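Local coordinates for hemolysin-related protein (Vibrio cholerae serotype O1, PDB 6MLT) that probably helps anchor Vibrio cholerae biofilms to surfaces as a secreted, carbohydrate- and metal-binding matrix protein, at residues Leu318-Gly330 with Asn362-Phe375. Numbering follows the deposited sequence.
Sequences LAIRSGAVVDAIG and NKYTWKYGVLEMSF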
ATOM      1  N   LEU A 318       5.053  23.211 -14.916  1.00 28.88           N
ATOM      2  CA  LEU A 318       5.621  24.482 -14.499  1.00 26.97           C
ATOM      3  C   LEU A 318       4.592  25.576 -14.734  1.00 26.31           C
ATOM      4  O   LEU A 318       3.803  25.514 -15.682  1.00 28.07           O
ATOM      5  CB  LEU A 318       6.908  24.815 -15.268  1.00 27.89           C
ATOM      6  CG  LEU A 318       8.166  24.018 -14.914  1.00 30.74           C
ATOM      7  CD1 LEU A 318       9.264  24.311 -15.926  1.00 32.01           C
ATOM      8  CD2 LEU A 318       8.637  24.333 -13.510  1.00 32.52           C
ATOM      9  N   ALA A 319       4.599  26.571 -13.857  1.00 23.42           N
ATOM     10  CA  ALA A 319       3.760  27.751 -14.001  1.00 23.51           C
ATOM     11  C   ALA A 319       4.600  28.903 -14.538  1.00 21.23           C
ATOM     12  O   ALA A 319       5.755  29.080 -14.139  1.00 22.05           O
ATOM     13  CB  ALA A 319       3.140  28.141 -12.662  1.00 26.14           C
ATOM     14  N   ILE A 320       4.018  29.685 -15.441  1.00 19.85           N
ATOM     15  CA  ILE A 320       4.712  30.809 -16.065  1.00 20.67           C
ATOM     16  C   ILE A 320       3.758  31.987 -16.153  1.00 20.87           C
ATOM     17  O   ILE A 320       2.635  31.845 -16.646  1.00 22.55           O
ATOM     18  CB  ILE A 320       5.231  30.455 -17.468  1.00 21.84           C
ATOM     19  CG1 ILE A 320       6.168  29.245 -17.400  1.00 23.11           C
ATOM     20  CG2 ILE A 320       5.937  31.668 -18.090  1.00 23.94           C
ATOM     21  CD1 ILE A 320       6.663  28.775 -18.774  1.00 25.74           C
ATOM     22  N   ARG A 321       4.206  33.152 -15.695  1.00 19.50           N
ATOM     23  CA  ARG A 321       3.483  34.392 -15.929  1.00 19.17           C
ATOM     24  C   ARG A 321       4.228  35.189 -16.986  1.00 18.92           C
ATOM     25  O   ARG A 321       5.450  35.360 -16.903  1.00 19.16           O
ATOM     26  CB  ARG A 321       3.301  35.209 -14.644  1.00 19.49           C
ATOM     27  CG  ARG A 321       2.000  34.877 -13.899  1.00 20.00           C
ATOM     28  CD  ARG A 321       1.677  35.881 -12.786  1.00 20.52           C
ATOM     29  NE  ARG A 321       2.424  35.625 -11.553  1.00 22.48           N
ATOM     30  CZ  ARG A 321       3.549  36.236 -11.193  1.00 22.37           C
ATOM     31  NH1 ARG A 321       4.095  37.160 -11.966  1.00 20.24           N
ATOM     32  NH2 ARG A 321       4.138  35.918 -10.042  1.00 21.04           N
ATOM     33  N   SER A 322       3.495  35.648 -17.996  1.00 19.35           N
ATOM     34  CA  SER A 322       4.124  36.317 -19.120  1.00 18.89           C
ATOM     35  C   SER A 322       3.108  37.227 -19.786  1.00 19.19           C
ATOM     36  O   SER A 322       1.905  36.973 -19.742  1.00 19.60           O
ATOM     37  CB  SER A 322       4.670  35.303 -20.128  1.00 21.02           C
ATOM     38  OG  SER A 322       3.616  34.555 -20.712  1.00 19.06           O
ATOM     39  N   GLY A 323       3.618  38.298 -20.387  1.00 19.95           N
ATOM     40  CA  GLY A 323       2.823  39.166 -21.229  1.00 20.78           C
ATOM     41  C   GLY A 323       3.589  39.460 -22.498  1.00 21.76           C
ATOM     42  O   GLY A 323       3.726  38.586 -23.361  1.00 22.70           O
ATOM     43  N   ALA A 324       4.116  40.681 -22.613  1.00 19.03           N
ATOM     44  CA  ALA A 324       5.048  40.980 -23.690  1.00 23.72           C
ATOM     45  C   ALA A 324       6.336  40.181 -23.541  1.00 22.39           C
ATOM     46  O   ALA A 324       6.977  39.837 -24.543  1.00 19.96           O
ATOM     47  CB  ALA A 324       5.354  42.478 -23.716  1.00 25.87           C
ATOM     48  N   VAL A 325       6.734  39.885 -22.308  1.00 18.88           N
ATOM     49  CA  VAL A 325       7.970  39.176 -22.017  1.00 18.30           C
ATOM     50  C   VAL A 325       7.675  38.117 -20.958  1.00 18.30           C
ATOM     51  O   VAL A 325       6.537  37.963 -20.507  1.00 18.43           O
ATOM     52  CB  VAL A 325       9.100  40.127 -21.567  1.00 21.15           C
ATOM     53  CG1 VAL A 325       9.403  41.138 -22.679  1.00 23.80           C
ATOM     54  CG2 VAL A 325       8.747  40.842 -20.258  1.00 22.92           C
ATOM     55  N   VAL A 326       8.703  37.357 -20.591  1.00 18.24           N
ATOM     56  CA  VAL A 326       8.567  36.294 -19.600  1.00 18.82           C
ATOM     57  C   VAL A 326       8.841  36.906 -18.231  1.00 18.74           C
ATOM     58  O   VAL A 326       9.961  37.327 -17.940  1.00 20.10           O
ATOM     59  CB  VAL A 326       9.516  35.125 -19.895  1.00 19.10           C
ATOM     60  CG1 VAL A 326       9.391  34.059 -18.827  1.00 20.38           C
ATOM     61  CG2 VAL A 326       9.215  34.526 -21.256  1.00 22.09           C
ATOM     62  N   ASP A 327       7.816  36.946 -17.383  1.00 21.07           N
ATOM     63  CA  ASP A 327       7.873  37.700 -16.137  1.00 20.41           C
ATOM     64  C   ASP A 327       8.238  36.858 -14.928  1.00 18.80           C
ATOM     65  O   ASP A 327       8.992  37.326 -14.072  1.00 19.03           O
ATOM     66  CB  ASP A 327       6.532  38.391 -15.897  1.00 23.08           C
ATOM     67  CG  ASP A 327       6.215  39.385 -16.989  1.00 27.23           C
ATOM     68  OD1 ASP A 327       7.059  40.281 -17.228  1.00 27.71           O
ATOM     69  OD2 ASP A 327       5.163  39.237 -17.640  1.00 26.12           O
ATOM     70  N   ALA A 328       7.733  35.632 -14.829  1.00 18.85           N
ATOM     71  CA  ALA A 328       8.031  34.816 -13.663  1.00 20.11           C
ATOM     72  C   ALA A 328       7.811  33.350 -13.996  1.00 21.62           C
ATOM     73  O   ALA A 328       6.993  33.004 -14.851  1.00 18.73           O
ATOM     74  CB  ALA A 328       7.176  35.219 -12.459  1.00 19.53           C
ATOM     75  N   ILE A 329       8.557  32.496 -13.300  1.00 22.19           N
ATOM     76  CA  ILE A 329       8.490  31.053 -13.487  1.00 19.88           C
ATOM     77  C   ILE A 329       8.489  30.404 -12.113  1.00 20.03           C
ATOM     78  O   ILE A 329       9.257  30.802 -11.232  1.00 21.03           O
ATOM     79  CB  ILE A 329       9.670  30.530 -14.331  1.00 24.30           C
ATOM     80  CG1 ILE A 329       9.651  31.160 -15.720  1.00 23.66           C
ATOM     81  CG2 ILE A 329       9.620  29.007 -14.436  1.00 27.09           C
ATOM     82  CD1 ILE A 329      10.917  30.894 -16.519  1.00 25.46           C
ATOM     83  N   GLY A 330       7.633  29.400 -11.928  1.00 19.38           N
ATOM     84  CA  GLY A 330       7.598  28.693 -10.659  1.00 22.61           C
ATOM     85  C   GLY A 330       7.003  27.315 -10.834  1.00 25.39           C
ATOM     86  O   GLY A 330       6.486  26.968 -11.896  1.00 27.14           O
ATOM     87  N   ASN A 362      14.687  44.493 -24.205  1.00 22.15           N
ATOM     88  CA  ASN A 362      13.257  44.786 -24.192  1.00 25.98           C
ATOM     89  C   ASN A 362      13.018  46.180 -24.770  1.00 24.63           C
ATOM     90  O   ASN A 362      13.564  47.167 -24.266  1.00 26.76           O
ATOM     91  CB  ASN A 362      12.763  44.684 -22.742  1.00 27.50           C
ATOM     92  CG  ASN A 362      11.316  45.059 -22.568  1.00 31.61           C
ATOM     93  OD1 ASN A 362      10.839  46.037 -23.131  1.00 27.05           O
ATOM     94  ND2 ASN A 362      10.611  44.292 -21.734  1.00 39.64           N
ATOM     95  N   LYS A 363      12.189  46.275 -25.813  1.00 23.72           N
ATOM     96  CA  LYS A 363      11.996  47.567 -26.467  1.00 22.68           C
ATOM     97  C   LYS A 363      11.129  48.516 -25.650  1.00 22.35           C
ATOM     98  O   LYS A 363      11.099  49.712 -25.955  1.00 23.64           O
ATOM     99  CB  LYS A 363      11.376  47.387 -27.849  1.00 22.71           C
ATOM    100  CG  LYS A 363       9.897  46.981 -27.848  1.00 23.28           C
ATOM    101  CD  LYS A 363       9.400  46.816 -29.281  1.00 25.29           C
ATOM    102  CE  LYS A 363       7.926  46.451 -29.336  1.00 31.23           C
ATOM    103  NZ  LYS A 363       7.474  46.242 -30.747  1.00 35.82           N
ATOM    104  N   TYR A 364      10.425  48.017 -24.637  1.00 21.81           N
ATOM    105  CA  TYR A 364       9.566  48.863 -23.816  1.00 24.23           C
ATOM    106  C   TYR A 364      10.324  49.496 -22.658  1.00 28.49           C
ATOM    107  O   TYR A 364      10.086  50.663 -22.321  1.00 28.95           O
ATOM    108  CB  TYR A 364       8.395  48.049 -23.266  1.00 24.90           C
ATOM    109  CG  TYR A 364       7.664  47.245 -24.311  1.00 23.73           C
ATOM    110  CD1 TYR A 364       6.828  47.858 -25.233  1.00 23.96           C
ATOM    111  CD2 TYR A 364       7.806  45.867 -24.366  1.00 25.66           C
ATOM    112  CE1 TYR A 364       6.164  47.119 -26.193  1.00 27.39           C
ATOM    113  CE2 TYR A 364       7.142  45.120 -25.310  1.00 28.83           C
ATOM    114  CZ  TYR A 364       6.322  45.748 -26.223  1.00 31.46           C
ATOM    115  OH  TYR A 364       5.663  44.992 -27.170  1.00 33.40           O
ATOM    116  N   THR A 365      11.245  48.745 -22.057  1.00 23.18           N
ATOM    117  CA  THR A 365      11.974  49.178 -20.882  1.00 27.04           C
ATOM    118  C   THR A 365      13.469  49.322 -21.121  1.00 26.12           C
ATOM    119  O   THR A 365      14.162  49.861 -20.252  1.00 28.28           O
ATOM    120  CB  THR A 365      11.764  48.184 -19.731  1.00 29.28           C
ATOM    121  OG1 THR A 365      12.417  46.952 -20.051  1.00 27.83           O
ATOM    122  CG2 THR A 365      10.284  47.906 -19.501  1.00 37.01           C
ATOM    123  N   TRP A 366      13.988  48.848 -22.256  1.00 23.64           N
ATOM    124  CA  TRP A 366      15.418  48.872 -22.565  1.00 23.54           C
ATOM    125  C   TRP A 366      16.243  48.030 -21.594  1.00 23.23           C
ATOM    126  O   TRP A 366      17.465  48.170 -21.538  1.00 24.35           O
ATOM    127  CB  TRP A 366      15.956  50.313 -22.612  1.00 30.90           C
ATOM    128  CG  TRP A 366      15.488  51.082 -23.817  1.00 46.45           C
ATOM    129  CD1 TRP A 366      14.703  50.617 -24.833  1.00 47.70           C
ATOM    130  CD2 TRP A 366      15.773  52.452 -24.127  1.00 64.08           C
ATOM    131  NE1 TRP A 366      14.483  51.609 -25.756  1.00 57.39           N
ATOM    132  CE2 TRP A 366      15.127  52.747 -25.346  1.00 68.06           C
ATOM    133  CE3 TRP A 366      16.509  53.459 -23.495  1.00 73.86           C
ATOM    134  CZ2 TRP A 366      15.198  54.003 -25.945  1.00 76.99           C
ATOM    135  CZ3 TRP A 366      16.578  54.707 -24.091  1.00 78.22           C
ATOM    136  CH2 TRP A 366      15.927  54.967 -25.303  1.00 79.32           C
ATOM    137  N   LYS A 367      15.606  47.134 -20.841  1.00 22.73           N
ATOM    138  CA  LYS A 367      16.322  46.168 -20.017  1.00 22.39           C
ATOM    139  C   LYS A 367      16.553  44.875 -20.801  1.00 21.77           C
ATOM    140  O   LYS A 367      15.853  44.573 -21.770  1.00 23.59           O
ATOM    141  CB  LYS A 367      15.542  45.870 -18.735  1.00 26.22           C
ATOM    142  CG  LYS A 367      15.199  47.104 -17.911  1.00 31.41           C
ATOM    143  CD  LYS A 367      16.454  47.881 -17.527  1.00 38.69           C
ATOM    144  CE  LYS A 367      16.125  49.083 -16.663  1.00 47.39           C
ATOM    145  NZ  LYS A 367      17.329  49.904 -16.392  1.00 55.04           N
ATOM    146  N   TYR A 368      17.545  44.105 -20.362  1.00 20.61           N
ATOM    147  CA  TYR A 368      17.939  42.871 -21.033  1.00 20.19           C
ATOM    148  C   TYR A 368      17.374  41.668 -20.288  1.00 20.85           C
ATOM    149  O   TYR A 368      17.581  41.531 -19.078  1.00 22.80           O
ATOM    150  CB  TYR A 368      19.459  42.763 -21.107  1.00 20.74           C
ATOM    151  CG  TYR A 368      20.106  43.780 -22.019  1.00 26.92           C
ATOM    152  CD1 TYR A 368      20.469  45.035 -21.549  1.00 32.50           C
ATOM    153  CD2 TYR A 368      20.364  43.480 -23.347  1.00 27.73           C
ATOM    154  CE1 TYR A 368      21.065  45.971 -22.381  1.00 36.02           C
ATOM    155  CE2 TYR A 368      20.963  44.405 -24.187  1.00 29.86           C
ATOM    156  CZ  TYR A 368      21.307  45.646 -23.699  1.00 37.17           C
ATOM    157  OH  TYR A 368      21.901  46.565 -24.535  1.00 44.45           O
ATOM    158  N   GLY A 369      16.690  40.788 -21.008  1.00 18.75           N
ATOM    159  CA  GLY A 369      16.136  39.618 -20.358  1.00 17.47           C
ATOM    160  C   GLY A 369      15.563  38.632 -21.350  1.00 17.26           C
ATOM    161  O   GLY A 369      15.806  38.715 -22.554  1.00 18.92           O
ATOM    162  N   VAL A 370      14.798  37.683 -20.819  1.00 17.21           N
ATOM    163  CA  VAL A 370      14.132  36.682 -21.645  1.00 18.69           C
ATOM    164  C   VAL A 370      12.819  37.263 -22.157  1.00 19.63           C
ATOM    165  O   VAL A 370      11.932  37.618 -21.371  1.00 19.10           O
ATOM    166  CB  VAL A 370      13.900  35.382 -20.861  1.00 18.35           C
ATOM    167  CG1 VAL A 370      13.117  34.379 -21.692  1.00 18.61           C
ATOM    168  CG2 VAL A 370      15.242  34.788 -20.438  1.00 17.81           C
ATOM    169  N   LEU A 371      12.693  37.351 -23.481  1.00 18.05           N
ATOM    170  CA  LEU A 371      11.540  37.954 -24.140  1.00 16.82           C
ATOM    171  C   LEU A 371      10.490  36.916 -24.499  1.00 17.13           C
ATOM    172  O   LEU A 371       9.289  37.191 -24.403  1.00 19.51           O
ATOM    173  CB  LEU A 371      11.989  38.697 -25.403  1.00 18.39           C
ATOM    174  CG  LEU A 371      13.166  39.648 -25.206  1.00 19.32           C
ATOM    175  CD1 LEU A 371      13.615  40.226 -26.540  1.00 22.78           C
ATOM    176  CD2 LEU A 371      12.813  40.771 -24.232  1.00 21.06           C
ATOM    177  N   GLU A 372      10.918  35.722 -24.897  1.00 17.13           N
ATOM    178  CA  GLU A 372       9.977  34.695 -25.315  1.00 18.44           C
ATOM    179  C   GLU A 372      10.600  33.322 -25.136  1.00 19.81           C
ATOM    180  O   GLU A 372      11.814  33.146 -25.284  1.00 20.69           O
ATOM    181  CB  GLU A 372       9.545  34.884 -26.780  1.00 22.07           C
ATOM    182  CG  GLU A 372       8.425  33.937 -27.215  1.00 33.10           C
ATOM    183  CD  GLU A 372       8.307  33.802 -28.709  1.00 57.31           C
ATOM    184  OE1 GLU A 372       7.761  34.721 -29.353  1.00 67.31           O
ATOM    185  OE2 GLU A 372       8.766  32.768 -29.239  1.00 67.26           O
ATOM    186  N   MET A 373       9.750  32.351 -24.810  1.00 17.82           N
ATOM    187  CA  MET A 373      10.106  30.944 -24.881  1.00 19.38           C
ATOM    188  C   MET A 373       9.016  30.229 -25.656  1.00 21.56           C
ATOM    189  O   MET A 373       7.827  30.482 -25.440  1.00 20.14           O
ATOM    190  CB  MET A 373      10.275  30.330 -23.486  1.00 20.18           C
ATOM    191  CG  MET A 373      11.408  30.947 -22.686  1.00 22.40           C
ATOM    192  SD  MET A 373      11.735  30.033 -21.172  1.00 26.47           S
ATOM    193  CE  MET A 373      10.196  30.248 -20.288  1.00 29.70           C
ATOM    194  N   SER A 374       9.420  29.366 -26.582  1.00 20.85           N
ATOM    195  CA  SER A 374       8.488  28.573 -27.375  1.00 22.88           C
ATOM    196  C   SER A 374       8.802  27.102 -27.150  1.00 24.27           C
ATOM    197  O   SER A 374       9.881  26.626 -27.525  1.00 26.09           O
ATOM    198  CB  SER A 374       8.580  28.946 -28.852  1.00 27.18           C
ATOM    199  OG  SER A 374       7.623  28.237 -29.601  1.00 30.88           O
ATOM    200  N   PHE A 375       7.866  26.389 -26.525  1.00 23.60           N
ATOM    201  CA  PHE A 375       8.016  24.967 -26.237  1.00 23.69           C
ATOM    202  C   PHE A 375       7.436  24.147 -27.384  1.00 26.24           C
ATOM    203  O   PHE A 375       6.265  24.315 -27.740  1.00 29.93           O
ATOM    204  CB  PHE A 375       7.301  24.598 -24.936  1.00 23.70           C
ATOM    205  CG  PHE A 375       7.801  25.328 -23.726  1.00 24.67           C
ATOM    206  CD1 PHE A 375       7.254  26.549 -23.357  1.00 26.61           C
ATOM    207  CD2 PHE A 375       8.794  24.782 -22.935  1.00 26.21           C
ATOM    208  CE1 PHE A 375       7.712  27.220 -22.219  1.00 25.33           C
ATOM    209  CE2 PHE A 375       9.250  25.446 -21.801  1.00 23.93           C
ATOM    210  CZ  PHE A 375       8.709  26.660 -21.445  1.00 23.21           C
TER
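Met373 and Ile329 meet tip to tip, the methyl CE of the methionine lying 3.9 Å from CD1 of the isoleucine. The thioether chain bends at its last torsion (chi3 -63°), and the same CE also comes within 4.1 Å of Ile320 CD1 and lies near Val326 CG1, the methionine and valine side chains crossing at about a right angle. A flexible, unbranched methionine suits a place where one methyl group must serve three branched neighbours. Farther along, Ile320 and Phe375 approach from opposite directions, and CD1 of the isoleucine rests 3.9 Å from ring atom CE1. Met410 of strand 405-413 and Val385 of strand 382-386 extend this apolar cluster.

The hairpin of strands 318-322 and 326-330 and the strand 370-375 belong to two different antiparallel sheets of the beta-prism lectin domain. Strands 326-330 and 370-375 run at 74° to each other, too steep for continuous strand pairing, and away from the hairpin turn the two sheets meet through side chains facing the prism interior. Near that turn the backbones come close enough for a weak hydrogen bond from Val326 N to Val370 O (3.3 Å) and a CA-H...O contact from Val325 CA to Leu371 O. Beside them the two valines, Val326 and Val370, cross obliquely, CG2 against CG1; their compact beta-branched side chains fit where the main chains converge.

Val325 CG1, set anti to its own carbonyl carbon (chi1 -61°), touches Leu371 CD2 at 3.8 Å and packs 3.5 Å from Asn362 ND2. That amide stands across the valine at about a right angle, while its OD1 accepts from Thr365 N, an Asx motif that helps hold the amide. At the more exposed margin Ala324 CB, small enough to sit close to a ring, approaches Tyr364 CE2 obliquely at 3.6 Å, and Lys363 CG lies over one face of that ring.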